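Local atomic coordinates of possible thiol-disulfide isomerase (Cytophaga hutchinsonii, PDB entry 3HCZ), a protein that probably acts as a thiol-disulfide oxidoreductase or isomerase of the thioredoxin superfamily, although its substrate and precise cellular role are unknown. Residues V29-K32 against Y33-L36; E78-K81 against F82-S85; Y107-Y110 against A111-V114; K127-Y131 against E132-D136. All blocks are in the same frame, centred on the assembly; numbering follows the deposited sequence. Where two conformers were deposited one is given.

Interaction 1: V29-K32 against Y33-L36; sequences VQAK and YTIL. With SO4 (sulfate ion), chain E.
Lys32, whose side chain lies alongside that of Tyr33, gives its backbone N-H to O4 of a sulfate ion over 2.8 Å from N to O4. The ion probably came from the crystallisation liquor. From the same residue the aliphatic chain runs fully extended beside the tyrosine, both side chains pointing the same way. CG is anti to the backbone N (chi1 175°), which carries it over the ring: Lys32 CG stands 4.1 Å from the centroid of the Tyr33 ring, over its face, in a CH-pi contact. Further out, Lys32 CE is 3.8 Å from CE2 of Tyr33. The tyrosine hydroxyl bonds to the carboxylate of Glu142 in helix 134-147, to which Lys32 NZ makes a long, weak ion pair. Replacing Tyr33 with an alanine would probably leave Glu142 without its hydroxyl partner and the lysine methylenes without the ring they lie against. Thr34 was modelled in two conformers. In one of them, a water joins its OG1 to Ala31 O, 2.8 Å from each, and OG1 also faces CG1 of Val29 at 3.9 Å. The chemistry thus divides as the chain enters the central strand 33-39: backbone polar groups turn to anion and water, while beyond the apolar flank shared by lysine and tyrosine the hydroxyl is bonded to Glu142 and the ammonium is only loosely near it.

Interaction 2: E78-K81 against F82-S85; sequences EWLK and FIRS
This is a contact along one helix, 77-86, the helical part of a beta-alpha-beta unit that runs from strand 65-71 to strand 92-95 in the thioredoxin-like fold. Four successive backbone bonds of the i to i+4 kind hold the turn, from Phe82 N to Glu78 O, Ile83 N to Trp79 O, Arg84 N to Leu80 O and Ser85 N to Lys81 O. The third is nearly straight, with an N-H...O angle of 171°. Lys81 O is gripped twice, because Ser85 OG also donates to it at 3.1 Å. Ser85 places its hydroxyl between its own N and carbonyl carbon (chi1 73°), turning OG back to the preceding turn. Its N and OG approach Lys81 O from opposite faces of the carbonyl plane. Among the apolar side chains, Ile83 CD1 lies over the five-membered ring of Trp79, 3.7 Å from its centroid and 25° off the normal, as a CH-pi contact. Its closest ring atom is Trp79 NE1, at 3.3 Å. Leu80 CD2 comes over the same indole face and meets Ile83 CD1 at 4.4 Å. On the solvent side, Lys81 bends at chi3 to bring NZ to the syn side of Glu78 OE2 at 3.0 Å, a salt bridge one turn apart. Trp79 and Ile83 both rest on Asn93 of strand 92-95, with Arg95 also against the indole, while the Phe82 ring meets that of Trp39 at the end of strand 33-39.

Interaction 3: Y107-Y110 against A111-V114; sequences YDIY and ATPV
Between Ile109 and Val114, whose side chains meet, the backbone sweeps round a bend that has no direct hydrogen bond between 107-110 and 111-114. Asp108 leaves the preceding helix with a positive phi of 52°, and the peptide before Pro113 is cis. One water spans the bend: it accepts from Tyr110 N at 2.9 Å and donates to Ala111 O at 2.7 Å, so two polar atoms of the turning backbone are tied together through solvent. The side-chain contacts across the bend are apolar, made by methyl groups. Ile109 sends its two branches to different partners. CG2 abuts the methyl CG2 of Thr112 at 3.7 Å, the two side chains crossing at about a right angle. CG1 sits anti to the carbonyl carbon (chi1 -52°), which carries CD1 to Val114 CG2 at 3.8 Å. Ile109 also packs on Phe103 and Phe38, so the bend is fastened to helix 103-107 and the central strand. A cis-proline just ahead of a strand is a hallmark of the thioredoxin fold, where it stands beside the redox-active cysteines, and here the neighbouring Thr112 touches Cys43, which belongs to a Cys-Gly-His-Cys sequence. The chemistry implies a bend held, between the two segments, by methyl contacts and one bridging water, while backbone bonds to Phe103 and Phe38 secure Ile109 and Val114; the cis-proline end probably lies beside the active site.

Interaction 4: K127-Y131 against E132-D136; sequences KRIGY and ENLDD. With SO4 (sulfate ion), chain D.
Two overlapping type I beta turns lead into helix 134-147; Tyr131 and Glu132 form the corner of the first, Glu132 and Asn133 that of the second. The backbone bonds come first. Asn133 N donates to Gly130 O at 2.9 Å and Leu134 N to Tyr131 O at 3.2 Å, both spanning three residues, as in a 3-10 turn. Each donor lies well above the plane of its carbonyl, the second by 65°. Next comes packing against the aromatic ring. Tyr131 has CG between its own N and carbonyl carbon (chi1 83°), which brings one ring face over the following peptide, with Glu132 N 3.1 Å from Tyr131 CG. Glu132 CB lies over that ring, 4.2 Å from the centroid, as a CH-pi contact. The glutamate chain then bends at chi2, and its carboxylate plane stands 63° from the ring plane. Leu53 and Lys52 of helix 49-60 also touch the tyrosine. A glycine in place of Tyr131 would probably uncover this peptide, take away the surface under Glu132 CB and open a gap beside Leu53. The apolar contacts are looser: Ile129 CD1 meets Leu134 CD2 at 4.3 Å, joining the residues that leave strand 124-127 to the buried side of the helix. A water supplies a further link, accepting from Asp135 N at 3.0 Å and donating to Tyr131 O at 3.2 Å, giving that carbonyl a second donor.

The four contacts follow one another along the chain, all within a thioredoxin-like fold built round one mixed sheet. Interaction 1 enters the central strand 33-39; interaction 3 leads into its antiparallel neighbour 114-118, and interaction 4 runs from the outermost strand 124-127 to the C-terminal helix. These three meet: Leu36 CD2 packs on Tyr107 OH at 3.3 Å, Ile35 on Leu134, and Arg128 CG on Val114 CG1 at 3.5 Å. Interaction 2 stands apart, its nearest atoms about 10 Å from those of interaction 3 and about 12 Å from those of interactions 1 and 4. It belongs to the beta-alpha-beta unit at the other end of the strand order, while interaction 3 holds the cis-proline near the presumed redox site.

Interaction 1: V29-K32 against Y33-L36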
loop_
_atom_site.group_PDB
_atom_site.type_symbol
_atom_site.label_atom_id
_atom_site.label_comp_id
_atom_site.label_asym_id
_atom_site.label_seq_id
_atom_site.Cartn_x
_atom_site.Cartn_y
_atom_site.Cartn_z
ATOM N N VAL A 29 -4.074 -6.462 -9.336
ATOM C CA VAL A 29 -2.709 -5.996 -9.464
ATOM C C VAL A 29 -1.823 -7.202 -9.760
ATOM O O VAL A 29 -1.946 -8.220 -9.081
ATOM C CB VAL A 29 -2.238 -5.264 -8.210
ATOM C CG1 VAL A 29 -0.744 -4.897 -8.346
ATOM C CG2 VAL A 29 -3.111 -3.967 -8.049
ATOM N N GLN A 30 -0.985 -7.074 -10.773
ATOM C CA GLN A 30 0.020 -8.053 -11.112
ATOM C C GLN A 30 1.363 -7.611 -10.726
ATOM O O GLN A 30 1.908 -6.765 -11.358
ATOM C CB GLN A 30 0.144 -8.222 -12.603
ATOM C CG GLN A 30 -1.068 -8.262 -13.284
ATOM C CD GLN A 30 -1.461 -9.632 -13.475
ATOM O OE1 GLN A 30 -1.987 -10.223 -12.574
ATOM N NE2 GLN A 30 -1.192 -10.185 -14.649
ATOM N N ALA A 31 1.923 -8.244 -9.736
ATOM C CA ALA A 31 3.261 -7.863 -9.288
ATOM C C ALA A 31 3.837 -8.979 -8.409
ATOM O O ALA A 31 3.100 -9.639 -7.666
ATOM C CB ALA A 31 3.176 -6.528 -8.443
ATOM N N LYS A 32 5.152 -9.164 -8.471
ATOM C CA LYS A 32 5.815 -10.149 -7.644
ATOM C C LYS A 32 5.558 -9.844 -6.147
ATOM O O LYS A 32 5.330 -10.779 -5.333
ATOM C CB LYS A 32 7.319 -10.181 -7.946
ATOM C CG LYS A 32 8.082 -11.111 -7.030
ATOM C CD LYS A 32 9.534 -11.195 -7.443
ATOM C CE LYS A 32 10.194 -12.275 -6.655
ATOM N NZ LYS A 32 11.666 -12.259 -6.832
ATOM N N TYR A 33 5.603 -8.552 -5.769
ATOM C CA TYR A 33 5.253 -8.140 -4.388
ATOM C C TYR A 33 4.396 -6.915 -4.535
ATOM O O TYR A 33 4.679 -6.083 -5.410
ATOM C CB TYR A 33 6.448 -7.674 -3.550
ATOM C CG TYR A 33 7.419 -8.766 -3.313
ATOM C CD1 TYR A 33 7.121 -9.816 -2.435
ATOM C CD2 TYR A 33 8.636 -8.780 -3.988
ATOM C CE1 TYR A 33 8.062 -10.893 -2.251
ATOM C CE2 TYR A 33 9.561 -9.834 -3.802
ATOM C CZ TYR A 33 9.257 -10.869 -2.922
ATOM O OH TYR A 33 10.178 -11.903 -2.749
ATOM N N THR A 34 3.353 -6.829 -3.711
ATOM C CA THR A 34 2.551 -5.610 -3.601
ATOM C C THR A 34 2.711 -5.046 -2.201
ATOM O O THR A 34 2.479 -5.754 -1.204
ATOM C CB THR A 34 1.030 -5.831 -3.862
ATOM O OG1 THR A 34 0.859 -6.412 -5.147
ATOM C CG2 THR A 34 0.214 -4.463 -3.762
ATOM N N ILE A 35 3.108 -3.775 -2.121
ATOM C CA ILE A 35 3.155 -3.062 -0.866
ATOM C C ILE A 35 1.780 -2.394 -0.689
ATOM O O ILE A 35 1.404 -1.523 -1.483
ATOM C CB ILE A 35 4.291 -1.999 -0.865
ATOM C CG1 ILE A 35 5.622 -2.587 -1.371
ATOM C CG2 ILE A 35 4.445 -1.354 0.524
ATOM C CD1 ILE A 35 6.058 -3.860 -0.656
ATOM N N LEU A 36 1.043 -2.820 0.317
ATOM C CA LEU A 36 -0.208 -2.233 0.584
ATOM C C LEU A 36 0.060 -1.079 1.558
ATOM O O LEU A 36 0.506 -1.304 2.685
ATOM C CB LEU A 36 -1.174 -3.303 1.118
ATOM C CG LEU A 36 -2.536 -2.835 1.578
ATOM C CD1 LEU A 36 -3.278 -1.945 0.495
ATOM C CD2 LEU A 36 -3.320 -4.135 1.872
HETATM S S SO4 E . 6.323 -7.878 -12.234
HETATM O O1 SO4 E . 7.565 -8.206 -12.929
HETATM O O2 SO4 E . 6.246 -6.427 -12.073
HETATM O O3 SO4 E . 5.191 -8.295 -13.059
HETATM O O4 SO4 E . 6.269 -8.540 -10.931
HETATM O O HOH W 1 1.200 -9.084 -5.727
#

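Interaction 2: E78-K81 against F82-S85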
loop_
_atom_site.group_PDB
_atom_site.type_symbol
_atom_site.label_atom_id
_atom_site.label_comp_id
_atom_site.label_asym_id
_atom_site.label_seq_id
_atom_site.Cartn_x
_atom_site.Cartn_y
_atom_site.Cartn_z
ATOM N N GLU A 78 -7.645 17.058 -1.538
ATOM C CA GLU A 78 -6.355 17.106 -0.846
ATOM C C GLU A 78 -5.439 15.944 -1.254
ATOM O O GLU A 78 -4.208 16.097 -1.338
ATOM C CB GLU A 78 -6.540 17.100 0.672
ATOM C CG GLU A 78 -7.203 18.405 1.174
ATOM C CD GLU A 78 -6.475 19.661 0.657
ATOM O OE1 GLU A 78 -5.241 19.812 0.899
ATOM O OE2 GLU A 78 -7.142 20.511 0.014
ATOM N N TRP A 79 -6.060 14.789 -1.490
ATOM C CA TRP A 79 -5.352 13.627 -1.992
ATOM C C TRP A 79 -4.640 13.965 -3.317
ATOM O O TRP A 79 -3.431 13.725 -3.474
ATOM C CB TRP A 79 -6.383 12.520 -2.177
ATOM C CG TRP A 79 -5.930 11.280 -2.858
ATOM C CD1 TRP A 79 -4.822 10.508 -2.531
ATOM C CD2 TRP A 79 -6.588 10.604 -3.942
ATOM N NE1 TRP A 79 -4.767 9.396 -3.368
ATOM C CE2 TRP A 79 -5.819 9.448 -4.250
ATOM C CE3 TRP A 79 -7.743 10.860 -4.687
ATOM C CZ2 TRP A 79 -6.190 8.534 -5.267
ATOM C CZ3 TRP A 79 -8.111 9.960 -5.720
ATOM C CH2 TRP A 79 -7.333 8.809 -5.995
ATOM N N LEU A 80 -5.384 14.532 -4.262
ATOM C CA LEU A 80 -4.811 14.837 -5.575
ATOM C C LEU A 80 -3.750 15.939 -5.472
ATOM O O LEU A 80 -2.689 15.849 -6.134
ATOM C CB LEU A 80 -5.902 15.186 -6.610
ATOM C CG LEU A 80 -6.904 14.042 -6.873
ATOM C CD1 LEU A 80 -8.059 14.406 -7.798
ATOM C CD2 LEU A 80 -6.133 12.838 -7.435
ATOM N N LYS A 81 -4.027 16.956 -4.649
ATOM C CA LYS A 81 -3.059 18.025 -4.405
ATOM C C LYS A 81 -1.735 17.483 -3.855
ATOM O O LYS A 81 -0.642 17.902 -4.258
ATOM C CB LYS A 81 -3.636 19.072 -3.439
ATOM C CG LYS A 81 -2.661 20.222 -3.164
ATOM C CD LYS A 81 -3.206 21.294 -2.182
ATOM C CE LYS A 81 -4.691 21.640 -2.416
ATOM N NZ LYS A 81 -5.241 22.461 -1.268
ATOM N N PHE A 82 -1.830 16.554 -2.925
ATOM C CA PHE A 82 -0.626 15.941 -2.394
ATOM C C PHE A 82 0.110 15.165 -3.496
ATOM O O PHE A 82 1.330 15.303 -3.630
ATOM C CB PHE A 82 -0.990 14.999 -1.258
ATOM C CG PHE A 82 0.184 14.478 -0.502
ATOM C CD1 PHE A 82 0.534 15.028 0.733
ATOM C CD2 PHE A 82 0.905 13.398 -0.993
ATOM C CE1 PHE A 82 1.615 14.541 1.458
ATOM C CE2 PHE A 82 1.985 12.884 -0.280
ATOM C CZ PHE A 82 2.344 13.442 0.957
ATOM N N ILE A 83 -0.617 14.336 -4.250
ATOM C CA ILE A 83 0.040 13.539 -5.322
ATOM C C ILE A 83 0.830 14.427 -6.283
ATOM O O ILE A 83 2.011 14.155 -6.557
ATOM C CB ILE A 83 -0.948 12.635 -6.069
ATOM C CG1 ILE A 83 -1.443 11.571 -5.099
ATOM C CG2 ILE A 83 -0.296 12.056 -7.388
ATOM C CD1 ILE A 83 -2.696 10.838 -5.564
ATOM N N ARG A 84 0.195 15.504 -6.739
ATOM C CA ARG A 84 0.808 16.458 -7.649
ATOM C C ARG A 84 2.040 17.187 -7.067
ATOM O O ARG A 84 3.116 17.265 -7.718
ATOM C CB ARG A 84 -0.246 17.477 -8.114
ATOM C CG ARG A 84 0.255 18.545 -9.102
ATOM C CD ARG A 84 -0.923 19.453 -9.532
ATOM N NE ARG A 84 -0.600 20.304 -10.684
ATOM C CZ ARG A 84 -0.543 21.641 -10.661
ATOM N NH1 ARG A 84 -0.797 22.316 -9.538
ATOM N NH2 ARG A 84 -0.236 22.317 -11.771
ATOM N N SER A 85 1.890 17.722 -5.861
ATOM C CA SER A 85 2.933 18.558 -5.303
ATOM C C SER A 85 4.128 17.750 -4.813
ATOM O O SER A 85 5.269 18.163 -4.982
ATOM C CB SER A 85 2.385 19.485 -4.227
ATOM O OG SER A 85 2.090 18.766 -3.056
#

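Interaction 3: Y107-Y110 against A111-V114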
loop_
_atom_site.group_PDB
_atom_site.type_symbol
_atom_site.label_atom_id
_atom_site.label_comp_id
_atom_site.label_asym_id
_atom_site.label_seq_id
_atom_site.Cartn_x
_atom_site.Cartn_y
_atom_site.Cartn_z
ATOM N N TYR A 107 -9.433 -3.445 7.872
ATOM C CA TYR A 107 -7.962 -3.368 7.950
ATOM C C TYR A 107 -7.424 -2.816 9.262
ATOM O O TYR A 107 -6.198 -2.716 9.440
ATOM C CB TYR A 107 -7.383 -2.581 6.743
ATOM C CG TYR A 107 -7.061 -3.448 5.543
ATOM C CD1 TYR A 107 -7.979 -3.585 4.479
ATOM C CD2 TYR A 107 -5.841 -4.158 5.478
ATOM C CE1 TYR A 107 -7.675 -4.420 3.373
ATOM C CE2 TYR A 107 -5.543 -4.980 4.378
ATOM C CZ TYR A 107 -6.458 -5.071 3.321
ATOM O OH TYR A 107 -6.164 -5.863 2.243
ATOM N N ASP A 108 -8.320 -2.482 10.191
ATOM C CA ASP A 108 -7.921 -1.898 11.482
ATOM C C ASP A 108 -7.009 -0.679 11.368
ATOM O O ASP A 108 -6.011 -0.564 12.095
ATOM C CB ASP A 108 -7.307 -2.973 12.376
ATOM C CG ASP A 108 -8.329 -4.008 12.782
ATOM O OD1 ASP A 108 -9.265 -3.635 13.529
ATOM O OD2 ASP A 108 -8.240 -5.178 12.331
ATOM N N ILE A 109 -7.367 0.237 10.462
ATOM C CA ILE A 109 -6.599 1.470 10.269
ATOM C C ILE A 109 -7.014 2.550 11.279
ATOM O O ILE A 109 -8.124 3.090 11.189
ATOM C CB ILE A 109 -6.740 2.024 8.814
ATOM C CG1 ILE A 109 -6.431 0.933 7.775
ATOM C CG2 ILE A 109 -5.821 3.227 8.620
ATOM C CD1 ILE A 109 -4.969 0.406 7.820
ATOM N N TYR A 110 -6.138 2.840 12.241
ATOM C CA TYR A 110 -6.309 4.010 13.135
ATOM C C TYR A 110 -5.250 5.065 12.833
ATOM O O TYR A 110 -5.417 5.854 11.895
ATOM C CB TYR A 110 -6.321 3.584 14.585
ATOM C CG TYR A 110 -7.528 2.751 14.837
ATOM C CD1 TYR A 110 -8.754 3.354 15.155
ATOM C CD2 TYR A 110 -7.480 1.362 14.694
ATOM C CE1 TYR A 110 -9.895 2.588 15.373
ATOM C CE2 TYR A 110 -8.612 0.584 14.885
ATOM C CZ TYR A 110 -9.814 1.204 15.238
ATOM O OH TYR A 110 -10.933 0.444 15.450
ATOM N N ALA A 111 -4.132 5.064 13.548
ATOM C CA ALA A 111 -3.030 5.898 13.101
ATOM C C ALA A 111 -2.636 5.518 11.642
ATOM O O ALA A 111 -2.628 4.336 11.278
ATOM C CB ALA A 111 -1.866 5.732 14.024
ATOM N N THR A 112 -2.338 6.516 10.819
ATOM C CA THR A 112 -1.709 6.267 9.505
ATOM C C THR A 112 -0.277 6.822 9.575
ATOM O O THR A 112 0.009 7.661 10.456
ATOM C CB THR A 112 -2.467 6.974 8.347
ATOM O OG1 THR A 112 -2.864 8.274 8.783
ATOM C CG2 THR A 112 -3.712 6.191 7.939
ATOM N N PRO A 113 0.633 6.369 8.670
ATOM C CA PRO A 113 0.343 5.430 7.589
ATOM C C PRO A 113 0.560 4.018 8.102
ATOM O O PRO A 113 1.124 3.851 9.214
ATOM C CB PRO A 113 1.384 5.788 6.533
ATOM C CG PRO A 113 2.575 6.341 7.305
ATOM C CD PRO A 113 2.057 6.775 8.681
ATOM N N VAL A 114 0.096 3.027 7.345
ATOM C CA VAL A 114 0.210 1.627 7.729
ATOM C C VAL A 114 0.641 0.832 6.487
ATOM O O VAL A 114 0.064 1.019 5.418
ATOM C CB VAL A 114 -1.122 1.030 8.180
ATOM C CG1 VAL A 114 -0.892 -0.448 8.617
ATOM C CG2 VAL A 114 -1.748 1.822 9.338
HETATM O O HOH W 2 -3.404 1.984 12.417
#

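Interaction 4: K127-Y131 against E132-D136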
loop_
_atom_site.group_PDB
_atom_site.type_symbol
_atom_site.label_atom_id
_atom_site.label_comp_id
_atom_site.label_asym_id
_atom_site.label_seq_id
_atom_site.Cartn_x
_atom_site.Cartn_y
_atom_site.Cartn_z
ATOM N N LYS A 127 3.527 -7.547 8.205
ATOM C CA LYS A 127 2.407 -6.734 8.730
ATOM C C LYS A 127 2.915 -5.493 9.456
ATOM O O LYS A 127 3.632 -5.617 10.428
ATOM C CB LYS A 127 1.595 -7.498 9.803
ATOM C CG LYS A 127 0.986 -8.830 9.379
ATOM C CD LYS A 127 -0.045 -9.297 10.463
ATOM C CE LYS A 127 0.590 -10.232 11.456
ATOM N NZ LYS A 127 -0.415 -10.944 12.327
ATOM N N ARG A 128 2.537 -4.309 8.965
ATOM C CA ARG A 128 2.720 -3.069 9.718
ATOM C C ARG A 128 4.183 -2.808 10.069
ATOM O O ARG A 128 4.517 -2.415 11.210
ATOM C CB ARG A 128 1.856 -3.067 10.985
ATOM C CG ARG A 128 0.362 -3.007 10.683
ATOM C CD ARG A 128 -0.441 -2.753 11.959
ATOM N NE ARG A 128 -1.860 -2.610 11.682
ATOM C CZ ARG A 128 -2.551 -1.485 11.826
ATOM N NH1 ARG A 128 -1.979 -0.377 12.243
ATOM N NH2 ARG A 128 -3.830 -1.483 11.553
ATOM N N ILE A 129 5.061 -3.038 9.102
ATOM C CA ILE A 129 6.499 -2.793 9.285
ATOM C C ILE A 129 6.840 -1.420 8.697
ATOM O O ILE A 129 6.054 -0.859 7.920
ATOM C CB ILE A 129 7.361 -3.924 8.672
ATOM C CG1 ILE A 129 7.097 -4.032 7.167
ATOM C CG2 ILE A 129 7.021 -5.268 9.345
ATOM C CD1 ILE A 129 8.159 -4.884 6.462
ATOM N N GLY A 130 7.973 -0.848 9.062
ATOM C CA GLY A 130 8.258 0.508 8.555
ATOM C C GLY A 130 8.906 0.382 7.197
ATOM O O GLY A 130 9.615 -0.607 6.937
ATOM N N TYR A 131 8.743 1.391 6.343
ATOM C CA TYR A 131 9.423 1.357 5.027
ATOM C C TYR A 131 10.955 1.145 5.173
ATOM O O TYR A 131 11.590 0.548 4.305
ATOM C CB TYR A 131 9.130 2.646 4.213
ATOM C CG TYR A 131 10.055 3.790 4.613
ATOM C CD1 TYR A 131 11.319 3.924 4.043
ATOM C CD2 TYR A 131 9.688 4.683 5.610
ATOM C CE1 TYR A 131 12.172 4.904 4.430
ATOM C CE2 TYR A 131 10.538 5.703 6.001
ATOM C CZ TYR A 131 11.779 5.794 5.406
ATOM O OH TYR A 131 12.633 6.798 5.792
ATOM N N GLU A 132 11.544 1.599 6.283
ATOM C CA GLU A 132 12.982 1.538 6.423
ATOM C C GLU A 132 13.451 0.109 6.672
ATOM O O GLU A 132 14.643 -0.160 6.586
ATOM C CB GLU A 132 13.512 2.509 7.500
ATOM C CG GLU A 132 13.270 2.090 8.909
ATOM C CD GLU A 132 11.896 2.506 9.436
ATOM O OE1 GLU A 132 10.964 2.798 8.642
ATOM O OE2 GLU A 132 11.758 2.539 10.687
ATOM N N ASN A 133 12.513 -0.799 6.965
ATOM C CA ASN A 133 12.837 -2.215 7.152
ATOM C C ASN A 133 12.526 -3.117 5.953
ATOM O O ASN A 133 12.788 -4.314 5.979
ATOM C CB ASN A 133 12.177 -2.744 8.435
ATOM C CG ASN A 133 12.736 -2.077 9.680
ATOM O OD1 ASN A 133 11.995 -1.607 10.534
ATOM N ND2 ASN A 133 14.048 -1.978 9.752
ATOM N N LEU A 134 12.011 -2.525 4.882
ATOM C CA LEU A 134 11.661 -3.293 3.675
ATOM C C LEU A 134 12.799 -4.064 2.982
ATOM O O LEU A 134 12.608 -5.234 2.596
ATOM C CB LEU A 134 11.002 -2.371 2.640
ATOM C CG LEU A 134 9.543 -2.017 2.805
ATOM C CD1 LEU A 134 9.257 -0.944 1.786
ATOM C CD2 LEU A 134 8.669 -3.249 2.537
ATOM N N ASP A 135 13.967 -3.429 2.811
ATOM C CA ASP A 135 15.056 -4.070 2.075
ATOM C C ASP A 135 15.451 -5.315 2.816
ATOM O O ASP A 135 15.571 -6.401 2.227
ATOM C CB ASP A 135 16.282 -3.148 1.945
ATOM C CG ASP A 135 16.182 -2.194 0.773
ATOM O OD1 ASP A 135 15.342 -2.399 -0.130
ATOM O OD2 ASP A 135 16.978 -1.234 0.747
ATOM N N ASP A 136 15.637 -5.178 4.129
ATOM C CA ASP A 136 16.009 -6.328 4.909
ATOM C C ASP A 136 14.955 -7.383 5.018
ATOM O O ASP A 136 15.276 -8.571 4.981
ATOM C CB ASP A 136 16.512 -5.940 6.268
ATOM C CG ASP A 136 17.946 -6.077 6.317
ATOM O OD1 ASP A 136 18.654 -5.156 5.826
ATOM O OD2 ASP A 136 18.369 -7.182 6.733
HETATM S S SO4 D . 0.800 -1.887 15.594
HETATM O O1 SO4 D . 1.314 -3.267 15.365
HETATM O O2 SO4 D . 1.722 -0.999 16.288
HETATM O O3 SO4 D . 0.575 -1.377 14.253
HETATM O O4 SO4 D . -0.437 -1.842 16.365
HETATM O O HOH W 3 14.361 -0.512 3.221
#